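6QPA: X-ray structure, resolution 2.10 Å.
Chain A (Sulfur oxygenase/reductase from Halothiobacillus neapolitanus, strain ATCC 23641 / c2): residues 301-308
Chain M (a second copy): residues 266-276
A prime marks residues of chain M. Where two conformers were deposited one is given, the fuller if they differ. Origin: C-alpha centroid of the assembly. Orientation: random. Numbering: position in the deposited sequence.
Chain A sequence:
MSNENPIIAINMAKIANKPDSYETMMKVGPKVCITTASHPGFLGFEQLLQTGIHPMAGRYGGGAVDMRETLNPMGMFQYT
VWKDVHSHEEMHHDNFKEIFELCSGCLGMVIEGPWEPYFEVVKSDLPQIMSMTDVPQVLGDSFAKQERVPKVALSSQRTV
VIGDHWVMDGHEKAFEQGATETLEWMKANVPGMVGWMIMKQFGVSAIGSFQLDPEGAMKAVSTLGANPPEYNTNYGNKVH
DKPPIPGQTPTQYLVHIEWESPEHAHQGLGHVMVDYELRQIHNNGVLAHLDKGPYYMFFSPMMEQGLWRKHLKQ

Chain A 301-308: PMMEQGLW
Chain M, residues 266-276: HQGLGHVMVDY

The contact is a small, largely polar one, burying 348 Å² in all, in which two glutamines, one from each chain, pin an extended segment of chain A against a helical segment of chain M. Chain A enters as a strand, turns a corner at Met303 (phi/psi -136/144), runs extended through Glu304 (-142/139) and Gln305 (-120/100), and then bends at Gly306 (-98/16). Chain M is helical at His266′ and still helical on the way to Val274′; Asp275′ (-113/120) is the first residue to leave helical phi/psi. The segments advance together: the CA of Met303 lies 7.4 Å from the CA of Gln267′, and the CA of Gln305 lies 7.1 Å from the CA of Asp275′.

At the first end, Gln267′ (chi1 t, chi2 149°) points toward chain A, and its OE1 accepts a hydrogen bond from Glu304 N at 2.7 Å and 161°. Gln267′ OE1 also lies 3.2 Å from Met303 CA, while the side chain of Met303 (chi1 m, chi2 t) leads away.

At the other end, Gln305 (chi1 117°, chi2 p) also points across. Its NE2 donates to Asp275′ OD2 at 2.8 Å, pairing an amide with a carboxylate, and makes a weak bond to Val274′ O at 3.4 Å. The same amide group is braced within its chain, since Leu307 N donates to Gln305 OE1 at 3.0 Å. Asp275′ (chi1 t) caps the following helix as well.

Between these sites, His271′ (chi1 m, chi2 62°) is oriented by its ND1, which donates to Gln267′ O at 3.1 Å. Its NE2 faces chain A and shares a water with Gly306: the water accepts from Gly306 N at 2.8 Å and lies 3.0 Å from His271′ NE2. Leu307 (chi1 m, chi2 101°) packs at the imidazole edge, its CD1 4.1 Å from His271′ CD2.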

# COMPACT_ATOMS: atom_id res chain seq x y z
N PRO A 301 42.77 -5.86 21.86
CA PRO A 301 43.55 -7.08 21.61
C PRO A 301 42.64 -8.21 21.14
O PRO A 301 41.80 -8.69 21.90
CB PRO A 301 44.19 -7.37 22.97
CG PRO A 301 43.24 -6.78 23.96
CD PRO A 301 42.64 -5.56 23.30
N MET A 302 42.76 -8.59 19.87
CA MET A 302 41.88 -9.62 19.32
C MET A 302 42.29 -11.00 19.82
O MET A 302 41.45 -11.79 20.27
CB MET A 302 41.91 -9.59 17.80
CG MET A 302 41.22 -8.42 17.14
SD MET A 302 39.80 -7.78 18.09
CE MET A 302 38.47 -8.85 17.52
N MET A 303 43.57 -11.32 19.71
CA MET A 303 44.11 -12.62 20.09
C MET A 303 45.39 -12.33 20.84
O MET A 303 46.08 -11.36 20.52
CB MET A 303 44.41 -13.53 18.88
CG MET A 303 43.23 -13.77 17.96
SD MET A 303 43.55 -15.07 16.74
CE MET A 303 42.93 -14.29 15.24
N GLU A 304 45.67 -13.12 21.86
CA GLU A 304 46.90 -12.94 22.62
C GLU A 304 47.45 -14.29 23.00
O GLU A 304 46.68 -15.20 23.35
CB GLU A 304 46.67 -12.14 23.90
CG GLU A 304 45.91 -10.87 23.73
CD GLU A 304 45.77 -10.15 25.06
OE1 GLU A 304 44.69 -10.29 25.68
OE2 GLU A 304 46.73 -9.46 25.47
N GLN A 305 48.76 -14.44 22.91
CA GLN A 305 49.45 -15.53 23.60
C GLN A 305 50.42 -14.79 24.51
O GLN A 305 51.46 -14.28 24.07
CB GLN A 305 50.05 -16.57 22.64
CG GLN A 305 51.55 -16.78 22.60
CD GLN A 305 52.13 -17.50 23.80
OE1 GLN A 305 51.81 -17.22 24.96
NE2 GLN A 305 53.05 -18.42 23.52
N GLY A 306 50.03 -14.68 25.79
CA GLY A 306 50.66 -13.73 26.68
C GLY A 306 51.75 -14.28 27.59
O GLY A 306 52.14 -13.60 28.53
N LEU A 307 52.28 -15.48 27.31
CA LEU A 307 53.28 -16.02 28.23
C LEU A 307 54.57 -15.22 28.25
O LEU A 307 55.32 -15.28 29.23
CB LEU A 307 53.55 -17.49 27.94
CG LEU A 307 52.47 -18.30 28.68
CD1 LEU A 307 51.33 -18.78 27.75
CD2 LEU A 307 53.05 -19.41 29.56
N TRP A 308 54.86 -14.45 27.21
CA TRP A 308 56.02 -13.57 27.24
C TRP A 308 55.96 -12.58 28.41
O TRP A 308 57.01 -12.15 28.90
CB TRP A 308 56.11 -12.83 25.92
CG TRP A 308 54.96 -11.90 25.68
CD1 TRP A 308 53.75 -12.21 25.14
CD2 TRP A 308 54.93 -10.50 25.97
NE1 TRP A 308 52.96 -11.08 25.08
CE2 TRP A 308 53.68 -10.02 25.57
CE3 TRP A 308 55.86 -9.60 26.52
CZ2 TRP A 308 53.31 -8.68 25.71
CZ3 TRP A 308 55.50 -8.28 26.65
CH2 TRP A 308 54.25 -7.83 26.25
N HIS M 266 38.30 -21.67 22.68
CA HIS M 266 38.85 -21.60 21.34
C HIS M 266 40.28 -21.07 21.36
O HIS M 266 41.19 -21.65 20.76
CB HIS M 266 37.96 -20.72 20.47
CG HIS M 266 38.43 -20.61 19.06
ND1 HIS M 266 38.80 -19.41 18.49
CD2 HIS M 266 38.64 -21.56 18.12
CE1 HIS M 266 39.20 -19.63 17.25
NE2 HIS M 266 39.12 -20.93 17.01
N GLN M 267 40.48 -19.93 22.02
CA GLN M 267 41.82 -19.39 22.13
C GLN M 267 42.70 -20.28 22.99
O GLN M 267 43.88 -20.49 22.66
CB GLN M 267 41.75 -17.96 22.65
CG GLN M 267 43.09 -17.29 22.62
CD GLN M 267 43.01 -15.80 22.40
OE1 GLN M 267 43.99 -15.18 21.99
NE2 GLN M 267 41.84 -15.20 22.67
N GLY M 268 42.13 -20.90 24.03
CA GLY M 268 42.93 -21.70 24.94
C GLY M 268 43.51 -22.95 24.28
O GLY M 268 44.72 -23.20 24.37
N LEU M 269 42.67 -23.73 23.60
CA LEU M 269 43.13 -24.91 22.88
C LEU M 269 44.16 -24.56 21.81
O LEU M 269 45.06 -25.36 21.51
CB LEU M 269 41.94 -25.62 22.23
CG LEU M 269 41.01 -26.35 23.19
CD1 LEU M 269 39.74 -26.77 22.46
CD2 LEU M 269 41.72 -27.56 23.78
N GLY M 270 44.05 -23.37 21.23
CA GLY M 270 44.99 -22.96 20.21
C GLY M 270 46.42 -22.84 20.70
O GLY M 270 47.34 -22.83 19.89
N HIS M 271 46.64 -22.79 22.03
CA HIS M 271 48.00 -22.65 22.55
C HIS M 271 48.87 -23.86 22.22
O HIS M 271 50.10 -23.71 22.16
CB HIS M 271 48.00 -22.43 24.08
CG HIS M 271 47.74 -21.01 24.48
ND1 HIS M 271 46.57 -20.35 24.19
CD2 HIS M 271 48.50 -20.14 25.19
CE1 HIS M 271 46.62 -19.12 24.67
NE2 HIS M 271 47.78 -18.97 25.28
N VAL M 272 48.29 -25.04 21.98
CA VAL M 272 49.10 -26.19 21.59
C VAL M 272 49.74 -25.96 20.23
O VAL M 272 50.59 -26.75 19.82
CB VAL M 272 48.32 -27.53 21.54
CG1 VAL M 272 47.64 -27.87 22.88
CG2 VAL M 272 47.31 -27.55 20.37
N MET M 273 49.33 -24.90 19.53
CA MET M 273 49.93 -24.55 18.26
C MET M 273 50.71 -23.24 18.29
O MET M 273 51.68 -23.11 17.54
CB MET M 273 48.86 -24.49 17.17
CG MET M 273 48.27 -25.89 16.88
SD MET M 273 47.03 -25.93 15.57
CE MET M 273 45.69 -24.99 16.30
N VAL M 274 50.34 -22.28 19.14
CA VAL M 274 50.95 -20.96 19.08
C VAL M 274 51.84 -20.65 20.28
O VAL M 274 52.41 -19.55 20.35
CB VAL M 274 49.89 -19.86 18.90
CG1 VAL M 274 49.19 -20.06 17.58
CG2 VAL M 274 48.89 -19.85 20.07
N ASP M 275 52.02 -21.59 21.20
CA ASP M 275 53.03 -21.46 22.24
C ASP M 275 54.10 -22.52 22.00
O ASP M 275 53.80 -23.72 21.98
CB ASP M 275 52.45 -21.63 23.63
CG ASP M 275 53.52 -21.49 24.71
OD1 ASP M 275 54.33 -22.43 24.87
OD2 ASP M 275 53.56 -20.44 25.37
N TYR M 276 55.35 -22.08 21.79
CA TYR M 276 56.38 -23.02 21.37
C TYR M 276 56.55 -24.15 22.39
O TYR M 276 56.66 -25.33 22.01
CB TYR M 276 57.70 -22.28 21.14
CG TYR M 276 58.80 -23.25 20.80
CD1 TYR M 276 59.00 -23.67 19.49
CD2 TYR M 276 59.61 -23.79 21.80
CE1 TYR M 276 59.99 -24.58 19.18
CE2 TYR M 276 60.60 -24.71 21.50
CZ TYR M 276 60.78 -25.10 20.19
OH TYR M 276 61.76 -26.01 19.90
O HOH W 1 47.96 -16.32 26.70